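Local structure of quinoline 2-oxidoreductase small subunit (1T3Q) at residues A[81-86]-A[113-118]; A[120-123]-A[127-130]. The protein carries two [2Fe-2S] clusters as the small subunit of a molybdenum hydroxylase and probably relays electrons from the molybdenum centre to FAD. All coordinates share one frame; numbering follows the deposited sequence.

Contact 1: residues A[81-86]-A[113-118]; sequences ETVEGL and GMLATA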
loop_
_atom_site.group_PDB
_atom_site.type_symbol
_atom_site.label_atom_id
_atom_site.label_comp_id
_atom_site.label_asym_id
_atom_site.label_seq_id
_atom_site.Cartn_x
_atom_site.Cartn_y
_atom_site.Cartn_z
ATOM N N GLU A 81 19.656 -20.623 5.717
ATOM C CA GLU A 81 19.235 -19.785 6.828
ATOM C C GLU A 81 19.360 -18.319 6.433
ATOM O O GLU A 81 20.461 -17.843 6.160
ATOM C CB GLU A 81 20.113 -20.034 8.055
ATOM C CG GLU A 81 19.867 -21.346 8.763
ATOM C CD GLU A 81 20.873 -21.572 9.871
ATOM O OE1 GLU A 81 21.990 -22.047 9.574
ATOM O OE2 GLU A 81 20.554 -21.255 11.036
ATOM N N THR A 82 18.236 -17.610 6.389
ATOM C CA THR A 82 18.257 -16.189 6.056
ATOM C C THR A 82 17.994 -15.412 7.347
ATOM O O THR A 82 17.637 -15.999 8.377
ATOM C CB THR A 82 17.187 -15.820 5.009
ATOM O OG1 THR A 82 15.880 -16.026 5.556
ATOM C CG2 THR A 82 17.353 -16.676 3.755
ATOM N N VAL A 83 18.170 -14.097 7.297
ATOM C CA VAL A 83 17.968 -13.272 8.479
ATOM C C VAL A 83 16.572 -13.428 9.088
ATOM O O VAL A 83 16.409 -13.309 10.304
ATOM C CB VAL A 83 18.228 -11.778 8.159
ATOM C CG1 VAL A 83 17.201 -11.270 7.167
ATOM C CG2 VAL A 83 18.196 -10.958 9.439
ATOM N N GLU A 84 15.573 -13.710 8.256
ATOM C CA GLU A 84 14.206 -13.868 8.750
ATOM C C GLU A 84 14.073 -14.996 9.774
ATOM O O GLU A 84 13.153 -14.993 10.596
ATOM C CB GLU A 84 13.230 -14.145 7.602
ATOM C CG GLU A 84 12.936 -12.949 6.713
ATOM C CD GLU A 84 13.850 -12.860 5.505
ATOM O OE1 GLU A 84 14.962 -13.430 5.536
ATOM O OE2 GLU A 84 13.451 -12.198 4.524
ATOM N N GLY A 85 14.986 -15.960 9.712
ATOM C CA GLY A 85 14.915 -17.088 10.623
ATOM C C GLY A 85 15.569 -16.889 11.974
ATOM O O GLY A 85 15.431 -17.738 12.855
ATOM N N LEU A 86 16.266 -15.772 12.153
ATOM C CA LEU A 86 16.966 -15.503 13.407
ATOM C C LEU A 86 16.105 -15.347 14.653
ATOM O O LEU A 86 16.306 -16.054 15.641
ATOM C CB LEU A 86 17.847 -14.260 13.275
ATOM C CG LEU A 86 19.354 -14.464 13.125
ATOM C CD1 LEU A 86 20.037 -13.114 13.250
ATOM C CD2 LEU A 86 19.880 -15.413 14.200
ATOM N N GLY A 113 23.633 -9.411 6.132
ATOM C CA GLY A 113 24.921 -10.027 5.853
ATOM C C GLY A 113 25.850 -10.026 7.058
ATOM O O GLY A 113 26.574 -10.999 7.291
ATOM N N MET A 114 25.839 -8.932 7.818
ATOM C CA MET A 114 26.665 -8.818 9.015
ATOM C C MET A 114 26.316 -9.934 9.996
ATOM O O MET A 114 27.199 -10.602 10.526
ATOM C CB MET A 114 26.432 -7.469 9.706
ATOM C CG MET A 114 27.035 -6.271 8.997
ATOM S SD MET A 114 28.822 -6.337 8.987
ATOM C CE MET A 114 29.182 -5.005 7.781
ATOM N N LEU A 115 25.022 -10.123 10.229
ATOM C CA LEU A 115 24.543 -11.145 11.156
ATOM C C LEU A 115 24.952 -12.562 10.753
ATOM O O LEU A 115 25.322 -13.378 11.609
ATOM C CB LEU A 115 23.018 -11.056 11.292
ATOM C CG LEU A 115 22.489 -9.795 11.991
ATOM C CD1 LEU A 115 20.984 -9.686 11.806
ATOM C CD2 LEU A 115 22.847 -9.837 13.470
ATOM N N ALA A 116 24.891 -12.851 9.455
ATOM C CA ALA A 116 25.262 -14.169 8.951
ATOM C C ALA A 116 26.727 -14.456 9.284
ATOM O O ALA A 116 27.057 -15.498 9.861
ATOM C CB ALA A 116 25.035 -14.238 7.428
ATOM N N THR A 117 27.608 -13.527 8.937
ATOM C CA THR A 117 29.024 -13.718 9.211
ATOM C C THR A 117 29.279 -13.781 10.718
ATOM O O THR A 117 30.045 -14.625 11.187
ATOM C CB THR A 117 29.878 -12.591 8.589
ATOM O OG1 THR A 117 29.678 -12.573 7.170
ATOM C CG2 THR A 117 31.359 -12.827 8.869
ATOM N N ALA A 118 28.625 -12.907 11.477
ATOM C CA ALA A 118 28.814 -12.894 12.927
ATOM C C ALA A 118 28.404 -14.229 13.555
ATOM O O ALA A 118 29.099 -14.747 14.435
ATOM C CB ALA A 118 28.026 -11.758 13.552
#
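Val83 and Ala116 mark the closest backbone approach, 7.4 Å from CA to CA, where the turn that follows strand 79-81 lies against the side of helix 111-124. Across this gap the contact is made by the neighbouring Leu115, whose side chain reaches from the helix toward the turn and meets two residues with one methyl. Its CD1 lies 3.9 Å from CG2 of Val83 and 3.8 Å from CD1 of Leu86, and both pairs of side chains meet at a slant. On Val83 the touching branch is the one anti to the backbone N. Leu86 also rides over the base of its partner, its CD1 being 4.1 Å from Leu115 CB. No hydrogen bond joins the segments. The turn holds its shape through its own bonds: Gly85 N to Thr82 O, Leu86 N to Val83 O, and a side-chain bond of 2.8 Å from Thr82 OG1 to Glu84 OE1, the hydroxyl approaching about 40° out of the carboxylate plane. Helix 94-101 adds Leu95 and Phe99 against Leu115, and Leu27 of the large subunit packs on Val83. The contact thus packs the chain leaving the five-stranded ferredoxin-like sheet onto a helix of the helical [2Fe-2S] part, the side chain of Leu115 lying about 11 Å from a bound cluster, consistent with the two-part build of iron-sulfur subunits in molybdenum hydroxylases.

Contact 2: residues A[120-123]-A[127-130]; sequences SILA and APSR
Pro128 sets its ring against two neighbouring side chains of helix 111-124, meeting Ile121 with one part of the ring and Leu122 with another. The Ile121 side chain runs at about a right angle to the proline, and its CG2 methyl does the touching, 3.9 Å from CG and 4.0 Å from CB of Pro128. A chi1 of -66° puts CG1 of Ile121 beside the backbone N and anti to the carbonyl carbon, which leaves CG2 anti to N and turned to the proline. Leu122 comes in on a slant. Its side chain does not set out toward the loop, yet CD2 at its end comes in to 3.9 Å from CD of Pro128. The two methyls therefore divide the ring between them, CG2 meeting CB and CG, CD2 meeting CD. Around this trio, Val133 of helix 130-136 touches Pro128, Val136 reaches Ile121, and Ile154 and Val159 of the two C-terminal helices lie on Leu122. Just beyond the proline, Ser129 occupies the N-cap position of helix 130-136, and Arg130 forms salt bridges with Asp152 and with Asp721 of the large subunit. Between the segments themselves there is neither a hydrogen bond nor a charge pair, which implies that the loop is held to the helix here by van der Waals packing of a compact ring against two methyls.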
loop_
_atom_site.group_PDB
_atom_site.type_symbol
_atom_site.label_atom_id
_atom_site.label_comp_id
_atom_site.label_asym_id
_atom_site.label_seq_id
_atom_site.Cartn_x
_atom_site.Cartn_y
_atom_site.Cartn_z
ATOM N N SER A 120 28.439 -17.154 12.210
ATOM C CA SER A 120 29.469 -18.124 11.861
ATOM C C SER A 120 30.672 -18.009 12.789
ATOM O O SER A 120 31.210 -19.014 13.247
ATOM C CB SER A 120 29.920 -17.917 10.416
ATOM O OG SER A 120 30.943 -18.839 10.081
ATOM N N ILE A 121 31.093 -16.776 13.053
ATOM C CA ILE A 121 32.226 -16.500 13.931
ATOM C C ILE A 121 31.962 -17.030 15.338
ATOM O O ILE A 121 32.795 -17.728 15.926
ATOM C CB ILE A 121 32.480 -14.976 14.049
ATOM C CG1 ILE A 121 32.934 -14.412 12.703
ATOM C CG2 ILE A 121 33.509 -14.698 15.135
ATOM C CD1 ILE A 121 33.076 -12.900 12.691
ATOM N N LEU A 122 30.793 -16.685 15.867
ATOM C CA LEU A 122 30.399 -17.075 17.213
ATOM C C LEU A 122 30.202 -18.569 17.373
ATOM O O LEU A 122 30.313 -19.097 18.481
ATOM C CB LEU A 122 29.124 -16.333 17.616
ATOM C CG LEU A 122 29.308 -14.815 17.702
ATOM C CD1 LEU A 122 27.955 -14.130 17.804
ATOM C CD2 LEU A 122 30.189 -14.482 18.901
ATOM N N ALA A 123 29.904 -19.247 16.270
ATOM C CA ALA A 123 29.707 -20.689 16.307
ATOM C C ALA A 123 31.025 -21.382 16.636
ATOM O O ALA A 123 31.053 -22.347 17.399
ATOM C CB ALA A 123 29.177 -21.182 14.967
ATOM N N ALA A 127 33.647 -16.135 22.237
ATOM C CA ALA A 127 34.246 -14.881 22.678
ATOM C C ALA A 127 35.473 -14.525 21.848
ATOM O O ALA A 127 36.606 -14.561 22.340
ATOM C CB ALA A 127 34.624 -14.980 24.155
ATOM N N PRO A 128 35.268 -14.183 20.569
ATOM C CA PRO A 128 36.406 -13.828 19.721
ATOM C C PRO A 128 36.977 -12.487 20.162
ATOM O O PRO A 128 36.277 -11.688 20.773
ATOM C CB PRO A 128 35.787 -13.767 18.328
ATOM C CG PRO A 128 34.407 -13.259 18.612
ATOM C CD PRO A 128 34.000 -14.074 19.826
ATOM N N SER A 129 38.250 -12.250 19.872
ATOM C CA SER A 129 38.881 -10.986 20.229
ATOM C C SER A 129 38.395 -9.940 19.229
ATOM O O SER A 129 37.892 -10.286 18.162
ATOM C CB SER A 129 40.401 -11.109 20.136
ATOM O OG SER A 129 40.816 -11.236 18.783
ATOM N N ARG A 130 38.537 -8.664 19.565
ATOM C CA ARG A 130 38.106 -7.622 18.643
ATOM C C ARG A 130 38.856 -7.771 17.320
ATOM O O ARG A 130 38.271 -7.613 16.250
ATOM C CB ARG A 130 38.355 -6.232 19.245
ATOM C CG ARG A 130 37.476 -5.916 20.447
ATOM C CD ARG A 130 37.723 -4.503 20.968
ATOM N NE ARG A 130 37.259 -3.484 20.028
ATOM C CZ ARG A 130 36.001 -3.070 19.931
ATOM N NH1 ARG A 130 35.069 -3.582 20.725
ATOM N NH2 ARG A 130 35.671 -2.148 19.034
#

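In the fold
Helix 111-124 serves both contacts with successive parts of its length, their centres about 15 Å apart. Contact 1 is nearly at the centre of the chain, whereas contact 2 is about 15 Å from it; even so, the touching residues of contact 2 are all buried, while Leu86 in contact 1 is partly exposed. Each is apolar and similar in size, but the partners differ. In 81-86 with 113-118 a turn distant in sequence supplies two branched side chains to a single leucine, tying two parts of the subunit together. In 120-123 with 127-130 the helix meets the loop that directly follows it, and there the loop contributes one proline ring.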